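Local coordinates for protein putatuve endo-xylanase (Clostridium stercorarium, PDB 1O8P) that probably binds xylan and cellulose chains as the family 6 carbohydrate-binding module, a beta-sandwich, of a putative endo-xylanase, at residues A[92-106]-A[118-132]. Sequence-based numbering, arbitrary orientation.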
loop_
_atom_site.group_PDB
_atom_site.type_symbol
_atom_site.label_atom_id
_atom_site.label_comp_id
_atom_site.label_asym_id
_atom_site.label_seq_id
_atom_site.Cartn_x
_atom_site.Cartn_y
_atom_site.Cartn_z
ATOM N N ARG A 92 0.104 -5.844 -6.249
ATOM C CA ARG A 92 -0.449 -6.851 -7.153
ATOM C C ARG A 92 -1.837 -6.478 -7.656
ATOM O O ARG A 92 -2.528 -5.656 -7.041
ATOM C CB ARG A 92 -0.579 -8.199 -6.447
ATOM C CG ARG A 92 0.684 -8.788 -5.910
ATOM C CD ARG A 92 0.528 -10.226 -5.786
ATOM N NE ARG A 92 1.760 -10.930 -5.548
ATOM C CZ ARG A 92 2.267 -11.842 -6.352
ATOM N NH1 ARG A 92 1.677 -12.157 -7.492
ATOM N NH2 ARG A 92 3.394 -12.424 -6.019
ATOM N N LEU A 93 -2.246 -7.094 -8.772
ATOM C CA LEU A 93 -3.601 -6.927 -9.288
ATOM C C LEU A 93 -4.581 -8.003 -8.759
ATOM O O LEU A 93 -4.260 -9.190 -8.754
ATOM C CB LEU A 93 -3.586 -7.010 -10.796
ATOM C CG LEU A 93 -2.880 -5.892 -11.556
ATOM C CD1 LEU A 93 -3.018 -6.172 -13.037
ATOM C CD2 LEU A 93 -3.437 -4.493 -11.160
ATOM N N GLY A 94 -5.765 -7.580 -8.305
ATOM C CA GLY A 94 -6.877 -8.517 -8.160
ATOM C C GLY A 94 -6.841 -9.275 -6.853
ATOM O O GLY A 94 -7.768 -9.163 -6.072
ATOM N N SER A 95 -5.761 -9.998 -6.596
ATOM C CA SER A 95 -5.640 -10.780 -5.385
ATOM C C SER A 95 -4.177 -10.931 -5.029
ATOM O O SER A 95 -3.314 -10.525 -5.801
ATOM C CB SER A 95 -6.298 -12.167 -5.584
ATOM O OG SER A 95 -5.478 -13.005 -6.395
ATOM N N PRO A 96 -3.884 -11.501 -3.858
ATOM C CA PRO A 96 -2.507 -11.831 -3.478
ATOM C C PRO A 96 -1.727 -12.745 -4.480
ATOM O O PRO A 96 -0.487 -12.799 -4.450
ATOM C CB PRO A 96 -2.686 -12.541 -2.138
ATOM C CG PRO A 96 -3.920 -12.025 -1.626
ATOM C CD PRO A 96 -4.842 -11.828 -2.779
ATOM N N SER A 97 -2.454 -13.446 -5.341
ATOM C CA SER A 97 -1.834 -14.304 -6.340
ATOM C C SER A 97 -1.913 -13.689 -7.749
ATOM O O SER A 97 -1.456 -14.297 -8.702
ATOM C CB SER A 97 -2.485 -15.706 -6.315
ATOM O OG SER A 97 -2.322 -16.321 -5.028
ATOM N N GLY A 98 -2.487 -12.492 -7.871
ATOM C CA GLY A 98 -2.596 -11.814 -9.160
ATOM C C GLY A 98 -1.251 -11.284 -9.637
ATOM O O GLY A 98 -0.247 -11.429 -8.976
ATOM N N THR A 99 -1.252 -10.663 -10.806
ATOM C CA THR A 99 -0.050 -10.095 -11.399
ATOM C C THR A 99 0.707 -9.172 -10.427
ATOM O O THR A 99 0.117 -8.292 -9.828
ATOM C CB THR A 99 -0.463 -9.331 -12.662
ATOM O OG1 THR A 99 -1.107 -10.246 -13.561
ATOM C CG2 THR A 99 0.762 -8.834 -13.443
ATOM N N LEU A 100 2.010 -9.413 -10.287
ATOM C CA LEU A 100 2.919 -8.584 -9.499
ATOM C C LEU A 100 3.327 -7.373 -10.332
ATOM O O LEU A 100 3.928 -7.528 -11.391
ATOM C CB LEU A 100 4.151 -9.399 -9.070
ATOM C CG LEU A 100 5.194 -8.643 -8.205
ATOM C CD1 LEU A 100 4.638 -8.186 -6.854
ATOM C CD2 LEU A 100 6.467 -9.514 -8.060
ATOM N N LEU A 101 2.953 -6.176 -9.888
ATOM C CA LEU A 101 3.278 -4.936 -10.607
ATOM C C LEU A 101 4.626 -4.412 -10.191
ATOM O O LEU A 101 5.317 -3.757 -10.969
ATOM C CB LEU A 101 2.250 -3.832 -10.309
ATOM C CG LEU A 101 0.796 -4.200 -10.602
ATOM C CD1 LEU A 101 -0.120 -3.010 -10.253
ATOM C CD2 LEU A 101 0.713 -4.583 -12.057
ATOM N N GLY A 102 4.977 -4.660 -8.935
ATOM C CA GLY A 102 6.235 -4.157 -8.416
ATOM C C GLY A 102 6.359 -4.487 -6.946
ATOM O O GLY A 102 5.382 -4.918 -6.308
ATOM N N THR A 103 7.556 -4.241 -6.420
ATOM C CA THR A 103 7.835 -4.473 -5.024
ATOM C C THR A 103 8.492 -3.251 -4.416
ATOM O O THR A 103 9.525 -2.786 -4.910
ATOM C CB THR A 103 8.778 -5.722 -4.884
ATOM O OG1 THR A 103 8.133 -6.838 -5.478
ATOM C CG2 THR A 103 8.937 -6.150 -3.441
ATOM N N ILE A 104 7.928 -2.778 -3.309
ATOM C CA ILE A 104 8.545 -1.716 -2.510
ATOM C C ILE A 104 9.472 -2.365 -1.470
ATOM O O ILE A 104 9.020 -3.146 -0.667
ATOM C CB ILE A 104 7.448 -0.853 -1.774
ATOM C CG1 ILE A 104 6.327 -0.430 -2.742
ATOM C CG2 ILE A 104 8.101 0.361 -1.133
ATOM C CD1 ILE A 104 5.275 0.500 -2.098
ATOM N N TYR A 105 10.751 -1.988 -1.474
ATOM C CA TYR A 105 11.748 -2.526 -0.550
ATOM C C TYR A 105 11.868 -1.526 0.564
ATOM O O TYR A 105 12.415 -0.459 0.390
ATOM C CB TYR A 105 13.111 -2.746 -1.267
ATOM C CG TYR A 105 13.005 -3.907 -2.225
ATOM C CD1 TYR A 105 13.150 -5.226 -1.774
ATOM C CD2 TYR A 105 12.684 -3.696 -3.558
ATOM C CE1 TYR A 105 12.969 -6.305 -2.635
ATOM C CE2 TYR A 105 12.510 -4.758 -4.425
ATOM C CZ TYR A 105 12.645 -6.053 -3.956
ATOM O OH TYR A 105 12.469 -7.091 -4.817
ATOM N N VAL A 106 11.311 -1.863 1.712
ATOM C CA VAL A 106 11.283 -0.924 2.810
ATOM C C VAL A 106 12.437 -1.257 3.777
ATOM O O VAL A 106 12.456 -2.346 4.372
ATOM C CB VAL A 106 9.934 -0.942 3.543
ATOM C CG1 VAL A 106 9.913 0.191 4.564
ATOM C CG2 VAL A 106 8.760 -0.846 2.555
ATOM N N VAL A 118 8.650 5.809 0.640
ATOM C CA VAL A 118 9.472 4.851 -0.079
ATOM C C VAL A 118 8.813 4.518 -1.427
ATOM O O VAL A 118 7.630 4.167 -1.473
ATOM C CB VAL A 118 9.771 3.557 0.780
ATOM C CG1 VAL A 118 10.723 2.599 0.026
ATOM C CG2 VAL A 118 10.401 3.926 2.154
ATOM N N SER A 119 9.572 4.617 -2.512
ATOM C CA SER A 119 9.023 4.408 -3.867
ATOM C C SER A 119 9.571 3.176 -4.589
ATOM O O SER A 119 10.616 2.640 -4.232
ATOM C CB SER A 119 9.246 5.652 -4.761
ATOM O OG SER A 119 8.720 6.831 -4.172
ATOM N N ALA A 120 8.875 2.765 -5.644
ATOM C CA ALA A 120 9.302 1.670 -6.517
ATOM C C ALA A 120 8.643 1.931 -7.871
ATOM O O ALA A 120 7.583 2.570 -7.938
ATOM C CB ALA A 120 8.859 0.304 -5.959
ATOM N N THR A 121 9.262 1.444 -8.941
ATOM C CA THR A 121 8.594 1.422 -10.239
ATOM C C THR A 121 7.588 0.234 -10.270
ATOM O O THR A 121 7.739 -0.749 -9.548
ATOM C CB THR A 121 9.574 1.298 -11.405
ATOM O OG1 THR A 121 10.113 -0.032 -11.389
ATOM C CG2 THR A 121 10.824 2.208 -11.214
ATOM N N ILE A 122 6.603 0.346 -11.148
ATOM C CA ILE A 122 5.625 -0.699 -11.394
ATOM C C ILE A 122 5.455 -0.817 -12.901
ATOM O O ILE A 122 5.672 0.164 -13.613
ATOM C CB ILE A 122 4.236 -0.403 -10.640
ATOM C CG1 ILE A 122 3.598 0.952 -10.985
ATOM C CG2 ILE A 122 4.391 -0.498 -9.138
ATOM C CD1 ILE A 122 2.023 0.940 -10.964
ATOM N N SER A 123 5.143 -2.030 -13.390
ATOM C CA SER A 123 4.636 -2.220 -14.754
ATOM C C SER A 123 3.553 -1.191 -14.981
ATOM O O SER A 123 2.702 -0.976 -14.094
ATOM C CB SER A 123 3.971 -3.575 -14.937
ATOM O OG SER A 123 4.830 -4.619 -14.580
ATOM N N ASN A 124 3.595 -0.576 -16.164
ATOM C CA ASN A 124 2.605 0.386 -16.569
ATOM C C ASN A 124 1.215 -0.208 -16.414
ATOM O O ASN A 124 0.917 -1.208 -17.047
ATOM C CB ASN A 124 2.817 0.800 -18.035
ATOM C CG ASN A 124 1.835 1.919 -18.471
ATOM O OD1 ASN A 124 1.701 2.934 -17.795
ATOM N ND2 ASN A 124 1.128 1.707 -19.582
ATOM N N THR A 125 0.381 0.438 -15.600
ATOM C CA THR A 125 -0.959 -0.017 -15.267
ATOM C C THR A 125 -1.929 1.126 -15.583
ATOM O O THR A 125 -1.704 2.257 -15.168
ATOM C CB THR A 125 -0.962 -0.317 -13.737
ATOM O OG1 THR A 125 0.038 -1.306 -13.472
ATOM C CG2 THR A 125 -2.289 -0.935 -13.228
ATOM N N ALA A 126 -3.011 0.806 -16.283
ATOM C CA ALA A 126 -4.004 1.775 -16.741
ATOM C C ALA A 126 -5.432 1.284 -16.440
ATOM O O ALA A 126 -5.636 0.122 -16.106
ATOM C CB ALA A 126 -3.834 2.024 -18.255
ATOM N N GLY A 127 -6.394 2.191 -16.515
ATOM C CA GLY A 127 -7.817 1.908 -16.273
ATOM C C GLY A 127 -8.109 1.528 -14.832
ATOM O O GLY A 127 -7.304 1.775 -13.938
ATOM N N VAL A 128 -9.243 0.870 -14.610
ATOM C CA VAL A 128 -9.703 0.616 -13.256
ATOM C C VAL A 128 -9.299 -0.764 -12.772
ATOM O O VAL A 128 -9.662 -1.771 -13.415
ATOM C CB VAL A 128 -11.235 0.837 -13.096
ATOM C CG1 VAL A 128 -11.641 0.600 -11.617
ATOM C CG2 VAL A 128 -11.582 2.274 -13.520
ATOM N N LYS A 129 -8.554 -0.796 -11.646
ATOM C CA LYS A 129 -8.013 -2.024 -11.085
ATOM C C LYS A 129 -8.253 -2.173 -9.586
ATOM O O LYS A 129 -8.338 -1.196 -8.840
ATOM C CB LYS A 129 -6.489 -2.150 -11.319
ATOM C CG LYS A 129 -5.978 -2.083 -12.768
ATOM C CD LYS A 129 -6.436 -3.238 -13.631
ATOM C CE LYS A 129 -5.591 -3.352 -14.926
ATOM N NZ LYS A 129 -6.296 -2.636 -16.100
ATOM N N ASP A 130 -8.322 -3.425 -9.149
ATOM C CA ASP A 130 -8.219 -3.767 -7.747
ATOM C C ASP A 130 -6.780 -3.978 -7.369
ATOM O O ASP A 130 -6.084 -4.780 -8.000
ATOM C CB ASP A 130 -9.012 -5.019 -7.440
ATOM C CG ASP A 130 -10.503 -4.826 -7.667
ATOM O OD1 ASP A 130 -11.022 -3.682 -7.844
ATOM O OD2 ASP A 130 -11.229 -5.805 -7.734
ATOM N N ILE A 131 -6.337 -3.259 -6.335
ATOM C CA ILE A 131 -4.930 -3.313 -5.898
ATOM C C ILE A 131 -4.794 -4.054 -4.575
ATOM O O ILE A 131 -5.534 -3.812 -3.611
ATOM C CB ILE A 131 -4.277 -1.886 -5.782
ATOM C CG1 ILE A 131 -4.163 -1.241 -7.157
ATOM C CG2 ILE A 131 -2.815 -1.975 -5.197
ATOM C CD1 ILE A 131 -3.111 -1.942 -8.111
ATOM N N VAL A 132 -3.816 -4.944 -4.549
ATOM C CA VAL A 132 -3.480 -5.701 -3.352
ATOM C C VAL A 132 -2.051 -5.414 -2.890
ATOM O O VAL A 132 -1.126 -5.499 -3.672
ATOM C CB VAL A 132 -3.693 -7.235 -3.618
ATOM C CG1 VAL A 132 -3.477 -8.048 -2.346
ATOM C CG2 VAL A 132 -5.108 -7.443 -4.212
HETATM O O HOH W 1 3.782 -6.783 -13.951
HETATM O O HOH W 2 9.111 -2.721 -8.493
HETATM O O HOH W 3 11.686 0.329 -3.328
#
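The forked end of Leu101 meets Thr125 tip to tip: CD1 and CD2 of Leu101 each lie 3.6 Å from Thr125 OG1. CG of Leu101 is anti to its carbonyl carbon (chi1 -56°), which carries both methyls there. That hydroxyl donates to Ser123 O, so the leucine packs against a polar atom already engaged. Ile131 lies across Leu101 at about a right angle, Leu101 CD1 to Ile131 CD1 3.8 Å, and Leu93 CD2 joins from the sheet face it shares with Ile131 while resting on the aliphatic part of Lys129, whose NZ bonds to Ala126 O. Leu101 CB lies 4.0 Å from Ile122 CB. Farther along, Ile104 CG2 meets Val118 CG1 at 3.6 Å.

Pairing of 92-93 with 131-132 is true antiparallel sheet, Arg92 and Val132 exchanging two 2.9 Å bonds between N and O of each. Strands 100-106 and 118-125 belong to different sheets: they run antiparallel, the short segments' directions differing by 173°, joined by one direct bond, Ser123 N to Leu101 O (3.0 Å), at a classic bulge where Leu101 and Gly102 face Val91. Waters bridge Leu100 O to Ser123 OG, Thr103 N to Thr121 O and Tyr105 N to Ser119 O. The sandwich edge is thus closed by apolar packing inside and water-mediated polar links alongside.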